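Thiol:disulfide interchange protein, thioredoxin family protein (Chlorobaculum tepidum, PDB 3OR5) probably acts as a thiol-disulfide oxidoreductase of the TlpA-like thioredoxin family, with a likely role in cytochrome c-type biogenesis. Local coordinates at residues Q58-W63 and G67-G72; N107-G112 and G127-V132. All blocks are in the same frame, centred on the assembly; numbering follows the deposited sequence.

Contact 1 (Q58-W63 and G67-G72)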
loop_
_atom_site.group_PDB
_atom_site.type_symbol
_atom_site.label_atom_id
_atom_site.label_comp_id
_atom_site.label_asym_id
_atom_site.label_seq_id
_atom_site.Cartn_x
_atom_site.Cartn_y
_atom_site.Cartn_z
ATOM N N GLN A 58 -5.503 -7.428 9.319
ATOM C CA GLN A 58 -6.269 -8.663 9.247
ATOM C C GLN A 58 -6.387 -9.228 7.825
ATOM O O GLN A 58 -6.320 -10.466 7.599
ATOM C CB GLN A 58 -7.679 -8.490 9.827
ATOM C CG GLN A 58 -8.280 -9.854 10.179
ATOM C CD GLN A 58 -7.520 -10.602 11.280
ATOM O OE1 GLN A 58 -7.304 -10.066 12.371
ATOM N NE2 GLN A 58 -7.063 -11.832 10.977
ATOM N N VAL A 59 -6.644 -8.345 6.857
ATOM C CA VAL A 59 -6.709 -8.789 5.467
ATOM C C VAL A 59 -5.343 -9.390 4.995
ATOM O O VAL A 59 -5.280 -10.411 4.245
ATOM C CB VAL A 59 -7.161 -7.603 4.541
ATOM C CG1 VAL A 59 -7.069 -7.995 3.051
ATOM C CG2 VAL A 59 -8.632 -7.239 4.927
ATOM N N GLN A 60 -4.251 -8.777 5.398
ATOM C CA GLN A 60 -2.910 -9.321 5.094
ATOM C C GLN A 60 -2.835 -10.781 5.606
ATOM O O GLN A 60 -2.255 -11.623 4.908
ATOM C CB GLN A 60 -1.824 -8.444 5.748
ATOM C CG GLN A 60 -0.439 -8.971 5.464
ATOM C CD GLN A 60 0.048 -8.606 4.093
ATOM O OE1 GLN A 60 -0.495 -7.751 3.398
ATOM N NE2 GLN A 60 1.158 -9.202 3.727
ATOM N N LYS A 61 -3.334 -11.007 6.817
ATOM C CA LYS A 61 -3.203 -12.392 7.385
ATOM C C LYS A 61 -3.997 -13.384 6.553
ATOM O O LYS A 61 -3.488 -14.501 6.314
ATOM C CB LYS A 61 -3.735 -12.370 8.796
ATOM C CG LYS A 61 -2.799 -11.570 9.775
ATOM C CD LYS A 61 -3.328 -11.549 11.198
ATOM C CE LYS A 61 -2.230 -10.851 11.940
ATOM N NZ LYS A 61 -2.658 -10.452 13.336
ATOM N N THR A 62 -5.159 -13.006 6.058
ATOM C CA THR A 62 -5.957 -13.891 5.207
ATOM C C THR A 62 -5.246 -14.263 3.909
ATOM O O THR A 62 -5.347 -15.423 3.434
ATOM C CB THR A 62 -7.302 -13.239 4.918
ATOM O OG1 THR A 62 -7.991 -13.008 6.157
ATOM C CG2 THR A 62 -8.148 -14.107 3.934
ATOM N N TRP A 63 -4.537 -13.306 3.297
ATOM C CA TRP A 63 -4.061 -13.452 1.935
ATOM C C TRP A 63 -2.543 -13.522 1.741
ATOM O O TRP A 63 -2.081 -13.582 0.600
ATOM C CB TRP A 63 -4.657 -12.297 1.041
ATOM C CG TRP A 63 -6.152 -12.288 0.959
ATOM C CD1 TRP A 63 -7.011 -11.534 1.685
ATOM C CD2 TRP A 63 -6.959 -13.083 0.085
ATOM N NE1 TRP A 63 -8.351 -11.766 1.300
ATOM C CE2 TRP A 63 -8.315 -12.742 0.339
ATOM C CE3 TRP A 63 -6.660 -14.028 -0.923
ATOM C CZ2 TRP A 63 -9.387 -13.328 -0.354
ATOM C CZ3 TRP A 63 -7.748 -14.593 -1.659
ATOM C CH2 TRP A 63 -9.091 -14.252 -1.319
ATOM N N GLY A 67 -0.849 -14.727 -2.748
ATOM C CA GLY A 67 -0.476 -13.915 -3.902
ATOM C C GLY A 67 -0.742 -12.435 -3.761
ATOM O O GLY A 67 -0.864 -11.739 -4.780
ATOM N N PHE A 68 -0.877 -12.017 -2.509
ATOM C CA PHE A 68 -1.225 -10.561 -2.280
ATOM C C PHE A 68 -0.422 -9.999 -1.131
ATOM O O PHE A 68 -0.083 -10.750 -0.185
ATOM C CB PHE A 68 -2.731 -10.429 -1.901
ATOM C CG PHE A 68 -3.086 -9.075 -1.337
ATOM C CD1 PHE A 68 -3.308 -7.978 -2.194
ATOM C CD2 PHE A 68 -3.058 -8.885 0.033
ATOM C CE1 PHE A 68 -3.463 -6.686 -1.629
ATOM C CE2 PHE A 68 -3.255 -7.659 0.623
ATOM C CZ PHE A 68 -3.505 -6.544 -0.232
ATOM N N THR A 69 -0.085 -8.698 -1.209
ATOM C CA THR A 69 0.453 -8.023 0.023
ATOM C C THR A 69 0.068 -6.544 0.011
ATOM O O THR A 69 -0.088 -5.934 -1.053
ATOM C CB THR A 69 1.963 -8.102 0.107
ATOM O OG1 THR A 69 2.424 -7.643 1.402
ATOM C CG2 THR A 69 2.756 -7.311 -1.039
ATOM N N PHE A 70 -0.115 -5.996 1.212
ATOM C CA PHE A 70 -0.061 -4.507 1.322
ATOM C C PHE A 70 1.413 -4.048 1.344
ATOM O O PHE A 70 2.371 -4.814 1.693
ATOM C CB PHE A 70 -0.727 -4.066 2.620
ATOM C CG PHE A 70 -2.221 -4.155 2.574
ATOM C CD1 PHE A 70 -2.940 -3.152 1.961
ATOM C CD2 PHE A 70 -2.905 -5.210 3.180
ATOM C CE1 PHE A 70 -4.340 -3.271 1.906
ATOM C CE2 PHE A 70 -4.294 -5.298 3.185
ATOM C CZ PHE A 70 -5.024 -4.324 2.527
ATOM N N VAL A 71 1.628 -2.782 0.958
ATOM C CA VAL A 71 2.911 -2.173 1.204
ATOM C C VAL A 71 2.572 -0.782 1.748
ATOM O O VAL A 71 1.727 -0.051 1.135
ATOM C CB VAL A 71 3.638 -1.975 -0.115
ATOM C CG1 VAL A 71 4.952 -1.236 0.114
ATOM C CG2 VAL A 71 3.912 -3.311 -0.807
ATOM N N GLY A 72 3.155 -0.414 2.877
ATOM C CA GLY A 72 2.817 0.934 3.455
ATOM C C GLY A 72 3.961 1.909 3.172
ATOM O O GLY A 72 5.137 1.559 3.254
#

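Contact 2 (N107-G112 and G127-V132)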
loop_
_atom_site.group_PDB
_atom_site.type_symbol
_atom_site.label_atom_id
_atom_site.label_comp_id
_atom_site.label_asym_id
_atom_site.label_seq_id
_atom_site.Cartn_x
_atom_site.Cartn_y
_atom_site.Cartn_z
ATOM N N ASN A 107 2.581 9.537 -7.755
ATOM C CA ASN A 107 1.908 10.812 -7.929
ATOM C C ASN A 107 1.187 10.923 -9.259
ATOM O O ASN A 107 0.124 11.607 -9.301
ATOM C CB ASN A 107 3.006 11.923 -7.999
ATOM C CG ASN A 107 3.048 12.729 -6.815
ATOM O OD1 ASN A 107 2.178 12.671 -5.929
ATOM N ND2 ASN A 107 4.117 13.528 -6.750
ATOM N N GLY A 108 1.777 10.348 -10.295
ATOM C CA GLY A 108 1.233 10.475 -11.651
ATOM C C GLY A 108 -0.120 9.836 -11.868
ATOM O O GLY A 108 -0.800 10.106 -12.887
ATOM N N TYR A 109 -0.516 8.931 -10.958
ATOM C CA TYR A 109 -1.811 8.214 -11.138
ATOM C C TYR A 109 -3.012 8.958 -10.604
ATOM O O TYR A 109 -4.156 8.503 -10.766
ATOM C CB TYR A 109 -1.745 6.806 -10.486
ATOM C CG TYR A 109 -0.610 5.964 -11.008
ATOM C CD1 TYR A 109 -0.571 5.453 -12.322
ATOM C CD2 TYR A 109 0.412 5.627 -10.165
ATOM C CE1 TYR A 109 0.546 4.674 -12.755
ATOM C CE2 TYR A 109 1.501 4.882 -10.604
ATOM C CZ TYR A 109 1.553 4.424 -11.876
ATOM O OH TYR A 109 2.664 3.694 -12.256
ATOM N N ILE A 110 -2.828 10.129 -9.987
ATOM C CA ILE A 110 -3.929 10.885 -9.472
ATOM C C ILE A 110 -3.795 12.360 -9.810
ATOM O O ILE A 110 -2.663 12.917 -9.769
ATOM C CB ILE A 110 -4.096 10.642 -7.934
ATOM C CG1 ILE A 110 -5.197 11.541 -7.360
ATOM C CG2 ILE A 110 -2.772 10.858 -7.206
ATOM C CD1 ILE A 110 -5.632 11.000 -5.968
ATOM N N ASP A 111 -4.885 12.961 -10.284
ATOM C CA ASP A 111 -4.777 14.382 -10.675
ATOM C C ASP A 111 -4.435 15.218 -9.428
ATOM O O ASP A 111 -5.033 15.062 -8.379
ATOM C CB ASP A 111 -6.123 14.851 -11.195
ATOM C CG ASP A 111 -6.081 16.289 -11.727
ATOM O OD1 ASP A 111 -5.347 16.524 -12.710
ATOM O OD2 ASP A 111 -6.683 17.187 -11.082
ATOM N N GLY A 112 -3.486 16.121 -9.540
ATOM C CA GLY A 112 -3.113 16.885 -8.353
ATOM C C GLY A 112 -2.043 16.186 -7.548
ATOM O O GLY A 112 -1.403 16.811 -6.676
ATOM N N GLY A 127 -0.120 -6.695 -12.996
ATOM C CA GLY A 127 0.921 -5.732 -12.829
ATOM C C GLY A 127 0.392 -4.350 -13.223
ATOM O O GLY A 127 1.166 -3.436 -13.319
ATOM N N ASN A 128 -0.899 -4.175 -13.353
ATOM C CA ASN A 128 -1.412 -2.838 -13.770
ATOM C C ASN A 128 -1.996 -2.107 -12.563
ATOM O O ASN A 128 -2.678 -2.742 -11.702
ATOM C CB ASN A 128 -2.483 -3.037 -14.789
ATOM C CG ASN A 128 -1.894 -3.445 -16.086
ATOM O OD1 ASN A 128 -0.702 -3.169 -16.345
ATOM N ND2 ASN A 128 -2.654 -4.203 -16.861
ATOM N N VAL A 129 -1.868 -0.773 -12.554
ATOM C CA VAL A 129 -2.593 -0.044 -11.538
ATOM C C VAL A 129 -4.045 0.101 -11.975
ATOM O O VAL A 129 -4.323 0.721 -13.020
ATOM C CB VAL A 129 -2.029 1.367 -11.349
ATOM C CG1 VAL A 129 -2.733 2.075 -10.215
ATOM C CG2 VAL A 129 -0.540 1.292 -11.058
ATOM N N SER A 130 -4.966 -0.496 -11.230
ATOM C CA SER A 130 -6.370 -0.615 -11.634
ATOM C C SER A 130 -7.219 0.458 -11.016
ATOM O O SER A 130 -8.262 0.846 -11.551
ATOM C CB SER A 130 -6.884 -1.969 -11.024
ATOM O OG SER A 130 -6.480 -2.978 -11.925
ATOM N N GLY A 131 -6.800 0.969 -9.870
ATOM C CA GLY A 131 -7.699 1.880 -9.157
ATOM C C GLY A 131 -6.954 2.613 -8.038
ATOM O O GLY A 131 -5.860 2.224 -7.607
ATOM N N VAL A 132 -7.595 3.677 -7.591
ATOM C CA VAL A 132 -7.074 4.490 -6.504
ATOM C C VAL A 132 -8.110 4.567 -5.413
ATOM O O VAL A 132 -9.278 4.892 -5.666
ATOM C CB VAL A 132 -6.683 5.926 -7.030
ATOM C CG1 VAL A 132 -6.063 6.644 -5.893
ATOM C CG2 VAL A 132 -5.688 5.846 -8.238
#

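Contact 1 (Q58-W63 and G67-G72)
The carboxamide of Gln-60 reaches from helix 47-63 to strand 68-74 and grips it with both of its polar atoms. Its OE1 accepts the backbone N-H of Phe-70, N to OE1 2.8 Å, in a nearly straight bond (174° at the hydrogen) that uses a lone pair in the carbonyl plane. Its NE2 gives a hydrogen to OG1 of Thr-69 at 3.1 Å, with the hydroxyl tilted slightly from the amide plane. That hydroxyl is both acceptor and donor, for OG1 passes its own hydrogen to the carbonyl O of Phe-70, 2.8 Å away. A bend at chi2 (79°) turns the glutamine's end toward the strand; a glutamine suits the place because one flat group offers an acceptor and a donor together. Alongside, CG1 of Val-59 meets the Phe-70 ring at its edge, 3.9 Å from CE2, and CB of Trp-63 packs against CD2 of Phe-68. The indole leads away to helix 139-150, where NE1 bonds to Asp-143. The contact lies in the beta-alpha-beta unit 36-42, 47-63, 68-74 of the thioredoxin fold. Two bonds fix the rotation of the buried amide and, with the Thr-69 OG1 to Phe-70 O bond, satisfy the polar atoms that join helix to strand.

Contact 2 (N107-G112 and G127-V132)
The phenol ring of Tyr-109 lies across Val-129, whose CG2 methyl sits over one face in a CH-pi contact, 4.0 Å from the ring centroid and 18° off the normal. The methyl is displaced toward the CE1-CZ side of the rim, with CZ of Tyr-109 3.9 Å from CG2 of Val-129. In Val-129 this methyl stands anti to the carbonyl carbon, chi1 -176° placing CG1 anti to the backbone N. The tyrosine's OH is not left to the valine: it is hydrogen-bonded to the carbonyl O of Pro-13. Farther along the strand, Val-132 brings CG2 to 4.0 Å from the carbonyl O of Tyr-109, while its CG1 lies 4.4 Å from CD1 of Ile-110, a loose apolar touch. Tyr-109 and Ile-110 belong to the loop between helix 100-107 and strand 119-123, and a type I turn from Asn-107 to Ile-110 carries the chain round. The loop thus packs against the edge strand 129-133 of the central sheet. Tyrosine fits here because its ring offers an apolar face to the valine and its hydroxyl a polar tip to Pro-13; between the two segments the cohesion is therefore mainly dispersive, with little directional demand.

Both contacts reach the same mixed sheet, but from opposite sides of the chain's centre, with nearest atoms about 10 Å apart. They share no helix or strand. Contact 1 is a buried joint between helix 47-63 and strand 68-74, an inner strand with neighbours on both flanks; contact 2 is a surface joint, in which the loop after helix 100-107 lies against an outermost strand, 129-133. Their chemistry follows from place. Where the core encloses polar groups, directed hydrogen bonds are added to apolar packing, and the buried surface is larger, 309 Å² against 177 Å². At the sheet's edge the segments meet through apolar contacts, and the polar end of the aromatic residue finds its partner outside them.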